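Local coordinates for LbaCas13a H328A (C2c2) (PDB 5WLH), which binds a CRISPR guide RNA precursor and, as a Cas13a-family nuclease, probably cuts RNA recognised through that guide, at residues Leu1133-Leu1138 with Ile1176-Tyr1180; Ala1171-Ile1176 with Phe1212-Ala1216. All coordinates share one frame; numbering follows the deposited sequence.

Contact 1 (Leu1133-Leu1138 with Ile1176-Tyr1180); sequences LMNFQL and ICAMY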
loop_
_atom_site.group_PDB
_atom_site.type_symbol
_atom_site.label_atom_id
_atom_site.label_comp_id
_atom_site.label_asym_id
_atom_site.label_seq_id
_atom_site.Cartn_x
_atom_site.Cartn_y
_atom_site.Cartn_z
ATOM N N LEU A 1133 4.767 -16.387 -4.766
ATOM C CA LEU A 1133 5.444 -17.681 -4.836
ATOM C C LEU A 1133 4.528 -18.712 -5.481
ATOM O O LEU A 1133 4.921 -19.399 -6.420
ATOM C CB LEU A 1133 5.874 -18.135 -3.435
ATOM C CG LEU A 1133 6.505 -19.528 -3.343
ATOM C CD1 LEU A 1133 7.664 -19.640 -4.329
ATOM C CD2 LEU A 1133 6.977 -19.773 -1.915
ATOM N N MET A 1134 3.275 -18.785 -5.024
ATOM C CA MET A 1134 2.328 -19.696 -5.657
ATOM C C MET A 1134 2.146 -19.366 -7.126
ATOM O O MET A 1134 2.092 -20.267 -7.974
ATOM C CB MET A 1134 0.979 -19.647 -4.948
ATOM C CG MET A 1134 -0.057 -20.437 -5.724
ATOM S SD MET A 1134 -1.658 -20.179 -4.986
ATOM C CE MET A 1134 -2.094 -18.575 -5.681
ATOM N N ASN A 1135 2.014 -18.071 -7.451
ATOM C CA ASN A 1135 1.841 -17.681 -8.845
ATOM C C ASN A 1135 3.073 -18.043 -9.674
ATOM O O ASN A 1135 2.945 -18.458 -10.828
ATOM C CB ASN A 1135 1.580 -16.181 -8.950
ATOM C CG ASN A 1135 0.146 -15.811 -8.632
ATOM O OD1 ASN A 1135 -0.710 -16.664 -8.476
ATOM N ND2 ASN A 1135 -0.104 -14.521 -8.500
ATOM N N PHE A 1136 4.272 -17.816 -9.121
ATOM C CA PHE A 1136 5.481 -18.204 -9.831
ATOM C C PHE A 1136 5.453 -19.689 -10.137
ATOM O O PHE A 1136 5.678 -20.106 -11.281
ATOM C CB PHE A 1136 6.739 -17.896 -9.016
ATOM C CG PHE A 1136 7.990 -18.318 -9.725
ATOM C CD1 PHE A 1136 8.456 -19.639 -9.645
ATOM C CD2 PHE A 1136 8.667 -17.421 -10.535
ATOM C CE1 PHE A 1136 9.579 -20.028 -10.351
ATOM C CE2 PHE A 1136 9.814 -17.803 -11.227
ATOM C CZ PHE A 1136 10.272 -19.103 -11.131
ATOM N N GLN A 1137 5.203 -20.497 -9.105
ATOM C CA GLN A 1137 5.167 -21.948 -9.291
ATOM C C GLN A 1137 4.089 -22.345 -10.286
ATOM O O GLN A 1137 4.332 -23.162 -11.175
ATOM C CB GLN A 1137 4.945 -22.645 -7.960
ATOM C CG GLN A 1137 6.130 -22.496 -7.016
ATOM C CD GLN A 1137 5.849 -23.061 -5.652
ATOM O OE1 GLN A 1137 4.797 -22.805 -5.058
ATOM N NE2 GLN A 1137 6.791 -23.833 -5.138
ATOM N N LEU A 1138 2.894 -21.763 -10.162
ATOM C CA LEU A 1138 1.831 -22.054 -11.113
ATOM C C LEU A 1138 2.238 -21.686 -12.525
ATOM O O LEU A 1138 2.011 -22.450 -13.456
ATOM C CB LEU A 1138 0.562 -21.301 -10.739
ATOM C CG LEU A 1138 -0.201 -21.943 -9.599
ATOM C CD1 LEU A 1138 -1.359 -21.010 -9.219
ATOM C CD2 LEU A 1138 -0.753 -23.359 -10.013
ATOM N N ILE A 1176 0.060 -27.718 -6.469
ATOM C CA ILE A 1176 0.638 -26.433 -6.088
ATOM C C ILE A 1176 -0.383 -25.611 -5.314
ATOM O O ILE A 1176 -0.095 -25.081 -4.236
ATOM C CB ILE A 1176 1.149 -25.670 -7.322
ATOM C CG1 ILE A 1176 2.419 -26.343 -7.865
ATOM C CG2 ILE A 1176 1.465 -24.202 -6.921
ATOM C CD1 ILE A 1176 2.850 -25.851 -9.235
ATOM N N CYS A 1177 -1.594 -25.496 -5.856
ATOM C CA CYS A 1177 -2.590 -24.661 -5.194
ATOM C C CYS A 1177 -3.016 -25.260 -3.870
ATOM O O CYS A 1177 -3.310 -24.518 -2.922
ATOM C CB CYS A 1177 -3.803 -24.449 -6.097
ATOM S SG CYS A 1177 -3.449 -23.425 -7.520
ATOM N N ALA A 1178 -3.024 -26.591 -3.767
ATOM C CA ALA A 1178 -3.404 -27.189 -2.499
ATOM C C ALA A 1178 -2.441 -26.792 -1.393
ATOM O O ALA A 1178 -2.828 -26.762 -0.226
ATOM C CB ALA A 1178 -3.491 -28.710 -2.622
ATOM N N MET A 1179 -1.174 -26.513 -1.722
ATOM C CA MET A 1179 -0.255 -26.106 -0.667
ATOM C C MET A 1179 -0.693 -24.814 -0.002
ATOM O O MET A 1179 -0.332 -24.563 1.147
ATOM C CB MET A 1179 1.158 -25.924 -1.220
ATOM C CG MET A 1179 1.814 -27.207 -1.641
ATOM S SD MET A 1179 3.581 -26.913 -1.961
ATOM C CE MET A 1179 3.515 -26.253 -3.612
ATOM N N TYR A 1180 -1.433 -23.970 -0.715
ATOM C CA TYR A 1180 -1.707 -22.622 -0.249
ATOM C C TYR A 1180 -3.155 -22.376 0.138
ATOM O O TYR A 1180 -3.482 -21.257 0.558
ATOM C CB TYR A 1180 -1.313 -21.620 -1.336
ATOM C CG TYR A 1180 0.150 -21.734 -1.688
ATOM C CD1 TYR A 1180 1.115 -21.160 -0.877
ATOM C CD2 TYR A 1180 0.561 -22.419 -2.819
ATOM C CE1 TYR A 1180 2.466 -21.258 -1.191
ATOM C CE2 TYR A 1180 1.916 -22.533 -3.143
ATOM C CZ TYR A 1180 2.857 -21.945 -2.321
ATOM O OH TYR A 1180 4.194 -22.062 -2.626
#

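Contact 2 (Ala1171-Ile1176 with Phe1212-Ala1216); sequences AILYQI and FYRYA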
loop_
_atom_site.group_PDB
_atom_site.type_symbol
_atom_site.label_atom_id
_atom_site.label_comp_id
_atom_site.label_asym_id
_atom_site.label_seq_id
_atom_site.Cartn_x
_atom_site.Cartn_y
_atom_site.Cartn_z
ATOM N N ALA A 1171 -2.303 -32.381 -12.597
ATOM C CA ALA A 1171 -2.083 -32.680 -11.186
ATOM C C ALA A 1171 -1.118 -31.701 -10.543
ATOM O O ALA A 1171 -1.361 -31.245 -9.422
ATOM C CB ALA A 1171 -1.542 -34.102 -11.021
ATOM N N ILE A 1172 -0.006 -31.386 -11.226
ATOM C CA ILE A 1172 0.990 -30.501 -10.623
ATOM C C ILE A 1172 0.350 -29.172 -10.249
ATOM O O ILE A 1172 0.648 -28.609 -9.197
ATOM C CB ILE A 1172 2.202 -30.297 -11.550
ATOM C CG1 ILE A 1172 3.201 -29.300 -10.925
ATOM C CG2 ILE A 1172 1.785 -29.796 -12.883
ATOM C CD1 ILE A 1172 3.864 -29.794 -9.699
ATOM N N LEU A 1173 -0.563 -28.678 -11.083
ATOM C CA LEU A 1173 -1.190 -27.387 -10.797
ATOM C C LEU A 1173 -2.124 -27.491 -9.605
ATOM O O LEU A 1173 -2.126 -26.619 -8.731
ATOM C CB LEU A 1173 -1.952 -26.889 -12.024
ATOM C CG LEU A 1173 -1.159 -26.753 -13.309
ATOM C CD1 LEU A 1173 -2.089 -26.318 -14.443
ATOM C CD2 LEU A 1173 0.006 -25.780 -13.124
ATOM N N TYR A 1174 -2.934 -28.551 -9.564
ATOM C CA TYR A 1174 -3.772 -28.805 -8.401
ATOM C C TYR A 1174 -2.924 -28.847 -7.136
ATOM O O TYR A 1174 -3.245 -28.204 -6.131
ATOM C CB TYR A 1174 -4.531 -30.137 -8.587
ATOM C CG TYR A 1174 -5.303 -30.513 -7.345
ATOM C CD1 TYR A 1174 -4.693 -31.195 -6.294
ATOM C CD2 TYR A 1174 -6.633 -30.143 -7.203
ATOM C CE1 TYR A 1174 -5.388 -31.492 -5.138
ATOM C CE2 TYR A 1174 -7.353 -30.448 -6.045
ATOM C CZ TYR A 1174 -6.726 -31.129 -5.027
ATOM O OH TYR A 1174 -7.420 -31.401 -3.873
ATOM N N GLN A 1175 -1.826 -29.609 -7.175
ATOM C CA GLN A 1175 -1.043 -29.837 -5.971
ATOM C C GLN A 1175 -0.334 -28.571 -5.524
ATOM O O GLN A 1175 -0.153 -28.361 -4.317
ATOM C CB GLN A 1175 -0.051 -30.980 -6.213
ATOM C CG GLN A 1175 -0.798 -32.318 -6.477
ATOM C CD GLN A 1175 -1.066 -33.059 -5.188
ATOM O OE1 GLN A 1175 -2.119 -32.908 -4.576
ATOM N NE2 GLN A 1175 -0.087 -33.814 -4.734
ATOM N N ILE A 1176 0.060 -27.718 -6.469
ATOM C CA ILE A 1176 0.638 -26.433 -6.088
ATOM C C ILE A 1176 -0.383 -25.611 -5.314
ATOM O O ILE A 1176 -0.095 -25.081 -4.236
ATOM C CB ILE A 1176 1.149 -25.670 -7.322
ATOM C CG1 ILE A 1176 2.419 -26.343 -7.865
ATOM C CG2 ILE A 1176 1.465 -24.202 -6.921
ATOM C CD1 ILE A 1176 2.850 -25.851 -9.235
ATOM N N PHE A 1212 3.699 -32.211 -0.400
ATOM C CA PHE A 1212 4.013 -31.988 -1.805
ATOM C C PHE A 1212 5.319 -32.662 -2.183
ATOM O O PHE A 1212 5.418 -33.290 -3.245
ATOM C CB PHE A 1212 4.111 -30.495 -2.092
ATOM C CG PHE A 1212 4.332 -30.183 -3.524
ATOM C CD1 PHE A 1212 5.630 -30.167 -4.060
ATOM C CD2 PHE A 1212 3.265 -29.911 -4.348
ATOM C CE1 PHE A 1212 5.830 -29.877 -5.386
ATOM C CE2 PHE A 1212 3.464 -29.621 -5.685
ATOM C CZ PHE A 1212 4.754 -29.595 -6.204
ATOM N N TYR A 1213 6.334 -32.513 -1.333
ATOM C CA TYR A 1213 7.602 -33.200 -1.549
ATOM C C TYR A 1213 7.397 -34.703 -1.698
ATOM O O TYR A 1213 8.013 -35.332 -2.560
ATOM C CB TYR A 1213 8.555 -32.892 -0.400
ATOM C CG TYR A 1213 9.404 -31.651 -0.623
ATOM C CD1 TYR A 1213 8.879 -30.370 -0.424
ATOM C CD2 TYR A 1213 10.734 -31.756 -1.038
ATOM C CE1 TYR A 1213 9.659 -29.230 -0.621
ATOM C CE2 TYR A 1213 11.514 -30.621 -1.245
ATOM C CZ TYR A 1213 10.972 -29.363 -1.033
ATOM O OH TYR A 1213 11.742 -28.236 -1.245
ATOM N N ARG A 1214 6.510 -35.293 -0.889
ATOM C CA ARG A 1214 6.249 -36.725 -0.983
ATOM C C ARG A 1214 5.385 -37.082 -2.184
ATOM O O ARG A 1214 5.448 -38.218 -2.665
ATOM C CB ARG A 1214 5.608 -37.242 0.312
ATOM C CG ARG A 1214 6.438 -36.870 1.526
ATOM C CD ARG A 1214 7.237 -38.040 2.089
ATOM N NE ARG A 1214 6.556 -39.323 1.951
ATOM C CZ ARG A 1214 7.093 -40.413 1.411
ATOM N NH1 ARG A 1214 8.322 -40.399 0.918
ATOM N NH2 ARG A 1214 6.382 -41.525 1.350
ATOM N N TYR A 1215 4.603 -36.133 -2.694
ATOM C CA TYR A 1215 3.959 -36.304 -3.987
ATOM C C TYR A 1215 4.983 -36.301 -5.111
ATOM O O TYR A 1215 4.989 -37.190 -5.968
ATOM C CB TYR A 1215 2.928 -35.194 -4.202
ATOM C CG TYR A 1215 2.662 -34.844 -5.651
ATOM C CD1 TYR A 1215 2.039 -35.746 -6.505
ATOM C CD2 TYR A 1215 3.007 -33.592 -6.159
ATOM C CE1 TYR A 1215 1.787 -35.432 -7.805
ATOM C CE2 TYR A 1215 2.759 -33.265 -7.461
ATOM C CZ TYR A 1215 2.149 -34.176 -8.286
ATOM O OH TYR A 1215 1.902 -33.847 -9.589
ATOM N N ALA A 1216 5.844 -35.297 -5.133
ATOM C CA ALA A 1216 6.798 -35.155 -6.219
ATOM C C ALA A 1216 7.937 -36.153 -6.126
ATOM O O ALA A 1216 8.674 -36.316 -7.099
ATOM C CB ALA A 1216 7.369 -33.738 -6.222
#

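Contact 1 (Leu1133-Leu1138 with Ile1176-Tyr1180)
Tyr1180 OH donates a 2.6 Å hydrogen bond to Gln1137 OE1, the sole such bond between the two segments. The bond meets the carbonyl at a C=O...donor angle of 135° with the hydroxyl tilted out of the carbonyl plane, while OE1 itself lies at the ring edge. Extended beyond CG, the Gln1137 chain presents OE1 to the tyrosine while NE2 is bonded to Tyr1226 O, which fixes the turn of the amide. Met1134 CB lies over one face of the Tyr1180 ring, 3.7 Å from its centroid, a CH-pi contact. With CG anti to the backbone N (chi1 172°) and the chain extended to SD, Met1134 SD makes an oblique Met-aromatic approach, 4.7 Å from the centroid of the Tyr1180 ring. Met1179 CB lies above the opposite face, offset toward the rim. A phenylalanine here would keep the ring packing but would probably leave Gln1137 OE1 without its hydroxyl mate in a buried setting. Farther along, Leu1138 CG meets Ile1176 CG2 at 3.9 Å, and Leu1138 CD1 reaches Cys1177 SG at 3.6 Å. With axes 10.0 Å apart and 170° between their directions, this is antiparallel helix-helix packing, a mainly apolar interface with one buried polar link.

Contact 2 (Ala1171-Ile1176 with Phe1212-Ala1216)
Tyr1215, Gln1175 and Phe1212 account for most of the surface buried here, and Gln1175 lies against both rings. Its side chain runs over one face of Tyr1215: CG sits over the face, 3.9 Å from the ring centroid, a CH-pi contact, while NE2 comes to 3.1 Å from Tyr1215 CG, displaced toward the rim. The bend at chi2 (-89°) folds the amide back across the ring, and the two planes stand 86° apart, nearly perpendicular. This approach leaves the amide's polar needs to others, for NE2 is hydrogen-bonded to Tyr1187 O. The tyrosine likewise finds its polar partner elsewhere, in Thr1154 O, and its OH meets Ala1171 CB at 3.7 Å by packing alone.

Phe1212 holds its CG opposite the backbone N, and from there the ring extends to the other helix. Ile1172 CD1 touches its edge, 3.6 Å from Phe1212 CZ, and Gln1175 O also lies near the ring plane, 3.8 Å from Phe1212 CD2. Gln1175 CB packs on Phe1212 CE2 at the same separation. Within its own helix, Tyr1215 CD2 lies over one face of the phenylalanine.

The axes run antiparallel, at 167° and 11.2 Å apart, in keeping with large side chains filling the interval. Leu1158 of strand 1157-1160 touches Ala1171, Gln1175 and Tyr1215, joining the strand to both helices. Helix 1106-1145 supplies His1141 and Leu1145 against Ile1172, so helix 1171-1180 packs on that long helix along one flank and on helix 1205-1216 along another.

Overall arrangement
Contacts 1 and 2 lie 10 Å apart between centres and both draw on helix 1171-1180, its C-terminal part in the first and its N-terminal part in the second. Ile1176 belongs to both, packing on helix 1106-1145 and on helix 1205-1216. The interfaces also touch directly, through Met1179 SD and Phe1212 CB at 3.6 Å. Because each of the other two helices runs roughly antiparallel to the shared one (170° and 167° for the segments), direction alternates along the chain through the three helices. The nearest atoms of contact 1 are about 7 Å from the bound RNA and those of contact 2 about 13 Å, so neither touches it; both are buried packing of the protein scaffold.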